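Local coordinates for protein ATP-dependent protease (Xanthomonas campestris pv. campestris, PDB 7CAY) that probably binds protein substrates in the manner of the N-terminal domain of Lon proteases, at residues 9-14 with 33-38; 130-135 with 162-167. All coordinates share one frame; numbering follows the deposited sequence.

Contact 1: 9-14 with 33-38; sequences PLFPLH and LDLVRD
Strand 9-13, bearing Pro9 and Phe11, passes helix segment 33-38, bearing Leu35 and Val36, with the two axes 11.1 Å apart at closest approach and their N-to-C directions 138° apart. This is helix-on-sheet packing in the beta-rich lobe of the Lon N-terminal domain: helix 30-42 belongs, with strand 22-27, to the connection between strands 6-13 and 47-51, which are parallel neighbours in the sheet. The backbones stay well separated, Pro9 CA and Leu35 CA being 8.6 Å apart, and apolar side chains span the interval. Pro9 and Phe11, alternate residues of the strand, both point toward the helix, whereas Leu10 between them points away and packs on Phe93 and Val95 of strand 83-100. Leu35 bridges the two strand residues with a single methyl. With CG anti to the backbone N (chi1 -172°) the branch leans toward the strand, and chi2 of -86° sets CD1 at the Phe11 ring edge, near the ring plane and 3.4 Å from CE1. The same CD1 lies 4.3 Å from Pro9 CB. Phe11 and Leu35 run alongside one another with opposite headings. Phe46 stacks on the Phe11 ring and Tyr32, from the same helix 30-42, meets it with the planes inclined, so the phenyl group sits among aromatic rings. Val36 lies roughly perpendicular to Phe11, and its CG2 approaches Phe11 CZ obliquely, at 4.1 Å.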
ATOM      1  N   PRO A   9      -4.835  -5.825  11.623  1.00 62.20           N
ATOM      2  CA  PRO A   9      -4.163  -4.713  12.306  1.00 61.87           C
ATOM      3  C   PRO A   9      -3.630  -3.699  11.306  1.00 61.53           C
ATOM      4  O   PRO A   9      -3.038  -4.058  10.285  1.00 61.93           O
ATOM      5  CB  PRO A   9      -3.021  -5.397  13.070  1.00 61.00           C
ATOM      6  CG  PRO A   9      -3.391  -6.854  13.109  1.00 62.71           C
ATOM      7  CD  PRO A   9      -4.147  -7.107  11.844  1.00 63.83           C
ATOM      8  N   LEU A  10      -3.834  -2.422  11.613  1.00 60.09           N
ATOM      9  CA  LEU A  10      -3.498  -1.334  10.705  1.00 60.85           C
ATOM     10  C   LEU A  10      -2.350  -0.511  11.273  1.00 63.35           C
ATOM     11  O   LEU A  10      -2.393  -0.095  12.435  1.00 63.79           O
ATOM     12  CB  LEU A  10      -4.715  -0.440  10.453  1.00 59.89           C
ATOM     13  CG  LEU A  10      -6.007  -1.153  10.044  1.00 59.88           C
ATOM     14  CD1 LEU A  10      -7.092  -0.142   9.702  1.00 59.85           C
ATOM     15  CD2 LEU A  10      -5.766  -2.104   8.885  1.00 60.02           C
ATOM     16  N   PHE A  11      -1.327  -0.279  10.447  1.00 60.75           N
ATOM     17  CA  PHE A  11      -0.181   0.550  10.804  1.00 61.86           C
ATOM     18  C   PHE A  11      -0.311   1.917  10.155  1.00 64.98           C
ATOM     19  O   PHE A  11      -0.505   2.003   8.933  1.00 63.66           O
ATOM     20  CB  PHE A  11       1.124  -0.110  10.368  1.00 63.60           C
ATOM     21  CG  PHE A  11       1.660  -1.103  11.359  1.00 64.68           C
ATOM     22  CD1 PHE A  11       0.843  -2.095  11.873  1.00 65.67           C
ATOM     23  CD2 PHE A  11       2.982  -1.047  11.774  1.00 65.43           C
ATOM     24  CE1 PHE A  11       1.331  -3.011  12.785  1.00 66.61           C
ATOM     25  CE2 PHE A  11       3.477  -1.964  12.685  1.00 66.10           C
ATOM     26  CZ  PHE A  11       2.650  -2.946  13.192  1.00 66.80           C
ATOM     27  N   PRO A  12      -0.214   2.994  10.927  1.00 64.21           N
ATOM     28  CA  PRO A  12      -0.444   4.333  10.371  1.00 64.33           C
ATOM     29  C   PRO A  12       0.798   4.953   9.746  1.00 64.00           C
ATOM     30  O   PRO A  12       1.819   5.122  10.419  1.00 64.44           O
ATOM     31  CB  PRO A  12      -0.902   5.129  11.596  1.00 65.08           C
ATOM     32  CG  PRO A  12      -0.164   4.485  12.735  1.00 65.15           C
ATOM     33  CD  PRO A  12      -0.026   3.019  12.389  1.00 64.77           C
ATOM     34  N   LEU A  13       0.716   5.311   8.465  1.00 60.63           N
ATOM     35  CA  LEU A  13       1.819   5.951   7.764  1.00 57.84           C
ATOM     36  C   LEU A  13       1.347   7.249   7.124  1.00 57.11           C
ATOM     37  O   LEU A  13       0.192   7.373   6.711  1.00 56.06           O
ATOM     38  CB  LEU A  13       2.420   5.039   6.684  1.00 57.18           C
ATOM     39  CG  LEU A  13       3.017   3.691   7.097  1.00 57.89           C
ATOM     40  CD1 LEU A  13       3.934   3.195   6.005  1.00 59.44           C
ATOM     41  CD2 LEU A  13       3.766   3.774   8.412  1.00 58.65           C
ATOM     42  N   HIS A  14       2.262   8.215   7.035  1.00 62.03           N
ATOM     43  CA  HIS A  14       1.989   9.503   6.408  1.00 60.69           C
ATOM     44  C   HIS A  14       2.096   9.454   4.892  1.00 55.81           C
ATOM     45  O   HIS A  14       2.224  10.504   4.250  1.00 54.18           O
ATOM     46  CB  HIS A  14       2.932  10.570   6.967  1.00 61.99           C
ATOM     47  CG  HIS A  14       2.642  10.945   8.386  1.00 61.47           C
ATOM     48  ND1 HIS A  14       1.690  11.881   8.729  1.00 62.03           N
ATOM     49  CD2 HIS A  14       3.173  10.505   9.552  1.00 61.45           C
ATOM     50  CE1 HIS A  14       1.654  12.007  10.043  1.00 62.13           C
ATOM     51  NE2 HIS A  14       2.542  11.182  10.566  1.00 61.79           N
ATOM     52  N   LEU A  33       6.219  -3.149  18.221  1.00 75.90           N
ATOM     53  CA  LEU A  33       7.178  -4.249  18.240  1.00 77.67           C
ATOM     54  C   LEU A  33       6.518  -5.550  18.681  1.00 80.80           C
ATOM     55  O   LEU A  33       6.791  -6.614  18.114  1.00 83.04           O
ATOM     56  CB  LEU A  33       8.356  -3.904  19.151  1.00 77.05           C
ATOM     57  CG  LEU A  33       9.459  -4.960  19.250  1.00 77.42           C
ATOM     58  CD1 LEU A  33      10.090  -5.201  17.887  1.00 77.69           C
ATOM     59  CD2 LEU A  33      10.512  -4.554  20.271  1.00 78.80           C
ATOM     60  N   ASP A  34       5.647  -5.487  19.690  1.00 81.24           N
ATOM     61  CA  ASP A  34       4.981  -6.694  20.169  1.00 82.40           C
ATOM     62  C   ASP A  34       4.003  -7.245  19.139  1.00 82.85           C
ATOM     63  O   ASP A  34       3.781  -8.462  19.087  1.00 84.79           O
ATOM     64  CB  ASP A  34       4.261  -6.409  21.488  1.00 82.53           C
ATOM     65  N   LEU A  35       3.413  -6.377  18.313  1.00 84.63           N
ATOM     66  CA  LEU A  35       2.489  -6.847  17.288  1.00 81.85           C
ATOM     67  C   LEU A  35       3.224  -7.596  16.182  1.00 80.42           C
ATOM     68  O   LEU A  35       2.748  -8.634  15.707  1.00 82.69           O
ATOM     69  CB  LEU A  35       1.698  -5.667  16.717  1.00 80.40           C
ATOM     70  CG  LEU A  35       0.532  -5.943  15.757  1.00 80.54           C
ATOM     71  CD1 LEU A  35       1.001  -6.078  14.311  1.00 80.42           C
ATOM     72  CD2 LEU A  35      -0.252  -7.181  16.188  1.00 81.71           C
ATOM     73  N   VAL A  36       4.381  -7.083  15.754  1.00 78.56           N
ATOM     74  CA  VAL A  36       5.146  -7.749  14.703  1.00 80.23           C
ATOM     75  C   VAL A  36       5.639  -9.108  15.182  1.00 84.57           C
ATOM     76  O   VAL A  36       5.642 -10.088  14.425  1.00 84.76           O
ATOM     77  CB  VAL A  36       6.310  -6.854  14.237  1.00 80.84           C
ATOM     78  CG1 VAL A  36       7.152  -7.574  13.196  1.00 82.15           C
ATOM     79  CG2 VAL A  36       5.779  -5.546  13.678  1.00 79.58           C
ATOM     80  N   ARG A  37       6.062  -9.192  16.447  1.00 81.84           N
ATOM     81  CA  ARG A  37       6.472 -10.478  17.002  1.00 85.05           C
ATOM     82  C   ARG A  37       5.295 -11.445  17.075  1.00 89.41           C
ATOM     83  O   ARG A  37       5.454 -12.648  16.834  1.00 90.11           O
ATOM     84  CB  ARG A  37       7.091 -10.279  18.386  1.00 82.97           C
ATOM     85  N   ASP A  38       4.104 -10.935  17.402  1.00 81.18           N
ATOM     86  CA  ASP A  38       2.918 -11.784  17.429  1.00 88.35           C
ATOM     87  C   ASP A  38       2.504 -12.197  16.023  1.00 93.30           C
ATOM     88  O   ASP A  38       2.191 -13.370  15.779  1.00 95.34           O
ATOM     89  CB  ASP A  38       1.774 -11.061  18.139  1.00 88.73           C
TER

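Contact 2: 130-135 with 162-167; sequences TVLERM and AELLPL
Met135 and Leu164 bring together the C-terminal ends of helices 126-134 and 154-164, a helix-end packing in the all-helical C-terminal part of the Lon N-terminal domain. Their CA atoms, 8.0 Å apart, are the nearest pair of the two segments. Met135 has just left helical geometry and Leu164 is the last helical residue of its segment, with Leu165 following in extended conformation; the contact is therefore built at two helix exits, entirely from apolar groups. Its well-buried part belongs to Leu132 and Leu165. Leu132 packs on Trp156, Val157, Arg160 and Leu161, earlier in helix 154-164, and touches the end of that helix lightly, CD1 lying 4.3 Å from Leu164 CD2. Leu165 is backed by Met192 and Pro193, so the extreme C terminus helps enclose this end of the interface. The solvent side is formed by Leu164, an exposed residue, and by the partly exposed Met135, which lie side by side, one reaching out from each helix end. Leu164 CD2 rests 3.7 Å from Met135 CB and 4.1 Å from Met135 SD, so this one methyl sits beside the methionine chain, touching it at CB and at the sulfur. Beyond CG that chain is extended (chi2 -178°, chi3 177°), and it takes the terminal methyl from the solvent side in to the buried Leu165, whose side chain stands roughly perpendicular to it. Just beyond, Leu165 O accepts a bond from Leu167 N at 2.7 Å, forming an inverse gamma turn centred on Pro166. At the inner end of the methionine, CE meets Leu165 CD2 at 3.9 Å.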
ATOM      1  N   THR A 130       5.188   3.396 -22.487  1.00 86.56           N
ATOM      2  CA  THR A 130       6.473   3.813 -23.040  1.00 87.41           C
ATOM      3  C   THR A 130       7.141   4.861 -22.156  1.00 88.47           C
ATOM      4  O   THR A 130       8.370   4.870 -22.015  1.00 86.64           O
ATOM      5  CB  THR A 130       6.285   4.348 -24.459  1.00 90.01           C
ATOM      6  OG1 THR A 130       5.488   3.429 -25.215  1.00 90.35           O
ATOM      7  CG2 THR A 130       7.632   4.523 -25.145  1.00 91.56           C
ATOM      8  N   VAL A 131       6.349   5.750 -21.551  1.00 88.35           N
ATOM      9  CA  VAL A 131       6.918   6.755 -20.659  1.00 87.31           C
ATOM     10  C   VAL A 131       7.394   6.113 -19.359  1.00 85.06           C
ATOM     11  O   VAL A 131       8.326   6.611 -18.715  1.00 84.51           O
ATOM     12  CB  VAL A 131       5.896   7.883 -20.408  1.00 86.25           C
ATOM     13  CG1 VAL A 131       4.605   7.322 -19.833  1.00 84.49           C
ATOM     14  CG2 VAL A 131       6.475   8.955 -19.490  1.00 84.77           C
ATOM     15  N   LEU A 132       6.783   4.994 -18.959  1.00 83.59           N
ATOM     16  CA  LEU A 132       7.245   4.291 -17.765  1.00 79.18           C
ATOM     17  C   LEU A 132       8.578   3.597 -18.017  1.00 82.10           C
ATOM     18  O   LEU A 132       9.503   3.697 -17.201  1.00 81.52           O
ATOM     19  CB  LEU A 132       6.196   3.277 -17.308  1.00 76.14           C
ATOM     20  CG  LEU A 132       6.659   2.346 -16.184  1.00 72.00           C
ATOM     21  CD1 LEU A 132       6.941   3.121 -14.901  1.00 70.09           C
ATOM     22  CD2 LEU A 132       5.647   1.242 -15.933  1.00 71.97           C
ATOM     23  N   GLU A 133       8.692   2.884 -19.143  1.00 85.76           N
ATOM     24  CA  GLU A 133       9.930   2.172 -19.450  1.00 87.52           C
ATOM     25  C   GLU A 133      11.122   3.118 -19.534  1.00 88.15           C
ATOM     26  O   GLU A 133      12.237   2.744 -19.151  1.00 87.79           O
ATOM     27  CB  GLU A 133       9.778   1.382 -20.752  1.00 90.51           C
ATOM     28  CG  GLU A 133      11.080   0.772 -21.256  1.00 94.10           C
ATOM     29  CD  GLU A 133      10.874  -0.285 -22.325  1.00 97.60           C
ATOM     30  OE1 GLU A 133       9.854  -0.226 -23.046  1.00 98.21           O
ATOM     31  OE2 GLU A 133      11.736  -1.183 -22.437  1.00 99.86           O
ATOM     32  N   ARG A 134      10.908   4.346 -20.014  1.00 85.47           N
ATOM     33  CA  ARG A 134      11.996   5.318 -20.066  1.00 91.82           C
ATOM     34  C   ARG A 134      12.525   5.632 -18.672  1.00 89.79           C
ATOM     35  O   ARG A 134      13.741   5.731 -18.469  1.00 90.70           O
ATOM     36  CB  ARG A 134      11.524   6.594 -20.760  1.00 93.43           C
ATOM     37  N   MET A 135      11.629   5.782 -17.700  1.00 93.75           N
ATOM     38  CA  MET A 135      12.040   6.113 -16.343  1.00 90.14           C
ATOM     39  C   MET A 135      12.838   4.967 -15.732  1.00 92.16           C
ATOM     40  O   MET A 135      12.438   3.801 -15.814  1.00 89.84           O
ATOM     41  CB  MET A 135      10.816   6.430 -15.483  1.00 85.17           C
ATOM     42  CG  MET A 135       9.966   7.582 -16.007  1.00 83.41           C
ATOM     43  SD  MET A 135       8.554   7.977 -14.953  1.00 79.13           S
ATOM     44  CE  MET A 135       7.872   9.389 -15.823  1.00 80.05           C
ATOM     45  N   ALA A 162       2.463   5.598 -10.786  1.00 66.96           N
ATOM     46  CA  ALA A 162       2.009   6.262  -9.570  1.00 64.10           C
ATOM     47  C   ALA A 162       3.127   6.388  -8.545  1.00 62.97           C
ATOM     48  O   ALA A 162       3.193   7.384  -7.817  1.00 63.43           O
ATOM     49  CB  ALA A 162       0.826   5.499  -8.976  1.00 62.18           C
ATOM     50  N   GLU A 163       4.016   5.399  -8.481  1.00 62.73           N
ATOM     51  CA  GLU A 163       5.118   5.439  -7.527  1.00 62.51           C
ATOM     52  C   GLU A 163       6.207   6.414  -7.964  1.00 63.21           C
ATOM     53  O   GLU A 163       6.718   7.182  -7.142  1.00 62.37           O
ATOM     54  CB  GLU A 163       5.693   4.034  -7.350  1.00 64.63           C
ATOM     55  CG  GLU A 163       6.738   3.908  -6.259  1.00 66.21           C
ATOM     56  CD  GLU A 163       7.293   2.502  -6.147  1.00 69.14           C
ATOM     57  OE1 GLU A 163       6.737   1.589  -6.796  1.00 70.40           O
ATOM     58  OE2 GLU A 163       8.288   2.311  -5.415  1.00 70.08           O
ATOM     59  N   LEU A 164       6.560   6.412  -9.252  1.00 63.54           N
ATOM     60  CA  LEU A 164       7.686   7.217  -9.718  1.00 64.62           C
ATOM     61  C   LEU A 164       7.307   8.682  -9.910  1.00 65.17           C
ATOM     62  O   LEU A 164       8.102   9.572  -9.593  1.00 66.89           O
ATOM     63  CB  LEU A 164       8.235   6.639 -11.022  1.00 65.97           C
ATOM     64  CG  LEU A 164       9.484   5.756 -10.935  1.00 66.40           C
ATOM     65  CD1 LEU A 164       9.359   4.732  -9.820  1.00 63.68           C
ATOM     66  CD2 LEU A 164       9.729   5.066 -12.269  1.00 69.44           C
ATOM     67  N   LEU A 165       6.112   8.951 -10.428  1.00 66.87           N
ATOM     68  CA  LEU A 165       5.713  10.317 -10.721  1.00 66.71           C
ATOM     69  C   LEU A 165       5.435  11.092  -9.432  1.00 65.17           C
ATOM     70  O   LEU A 165       4.905  10.538  -8.466  1.00 63.14           O
ATOM     71  CB  LEU A 165       4.476  10.328 -11.612  1.00 66.71           C
ATOM     72  CG  LEU A 165       4.752  10.082 -13.095  1.00 68.48           C
ATOM     73  CD1 LEU A 165       3.530   9.521 -13.795  1.00 68.75           C
ATOM     74  CD2 LEU A 165       5.203  11.373 -13.765  1.00 70.40           C
ATOM     75  N   PRO A 166       5.783  12.386  -9.397  1.00 65.66           N
ATOM     76  CA  PRO A 166       5.666  13.187  -8.157  1.00 65.57           C
ATOM     77  C   PRO A 166       4.223  13.551  -7.841  1.00 65.13           C
ATOM     78  O   PRO A 166       3.791  14.700  -7.969  1.00 66.92           O
ATOM     79  CB  PRO A 166       6.518  14.417  -8.479  1.00 66.43           C
ATOM     80  CG  PRO A 166       6.402  14.576  -9.955  1.00 68.12           C
ATOM     81  CD  PRO A 166       6.314  13.182 -10.522  1.00 68.03           C
ATOM     82  N   LEU A 167       3.465  12.548  -7.419  1.00 62.72           N
ATOM     83  CA  LEU A 167       2.061  12.723  -7.093  1.00 62.37           C
ATOM     84  C   LEU A 167       1.893  13.058  -5.618  1.00 62.51           C
ATOM     85  O   LEU A 167       2.686  12.640  -4.768  1.00 61.89           O
ATOM     86  CB  LEU A 167       1.273  11.457  -7.423  1.00 62.24           C
ATOM     87  CG  LEU A 167       1.338  10.914  -8.850  1.00 63.80           C
ATOM     88  CD1 LEU A 167       0.602   9.587  -8.926  1.00 63.27           C
ATOM     89  CD2 LEU A 167       0.756  11.910  -9.840  1.00 65.42           C
TER

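Following the chain from the N terminus, contact 1 closes first: strand 6-13 leads through strand 22-27 into helix 30-42, with 18 residues between the two segments. The chain then completes the sheet with strands 47-51, 66-74, 83-100 and 106-112 before entering the helical part. There contact 2 closes a longer loop, whose 26 intervening residues include the unmodelled residues 137-149. The loops follow in series, neither nested nor crossed. The centres of contact 1 and contact 2 are 30 Å apart, and the two contacts lie on opposite sides of the chain's centre. Contact 1 ties a helix to the sheet, while contact 2 joins two helices; the contacts' nearest atoms remain about 9 Å apart.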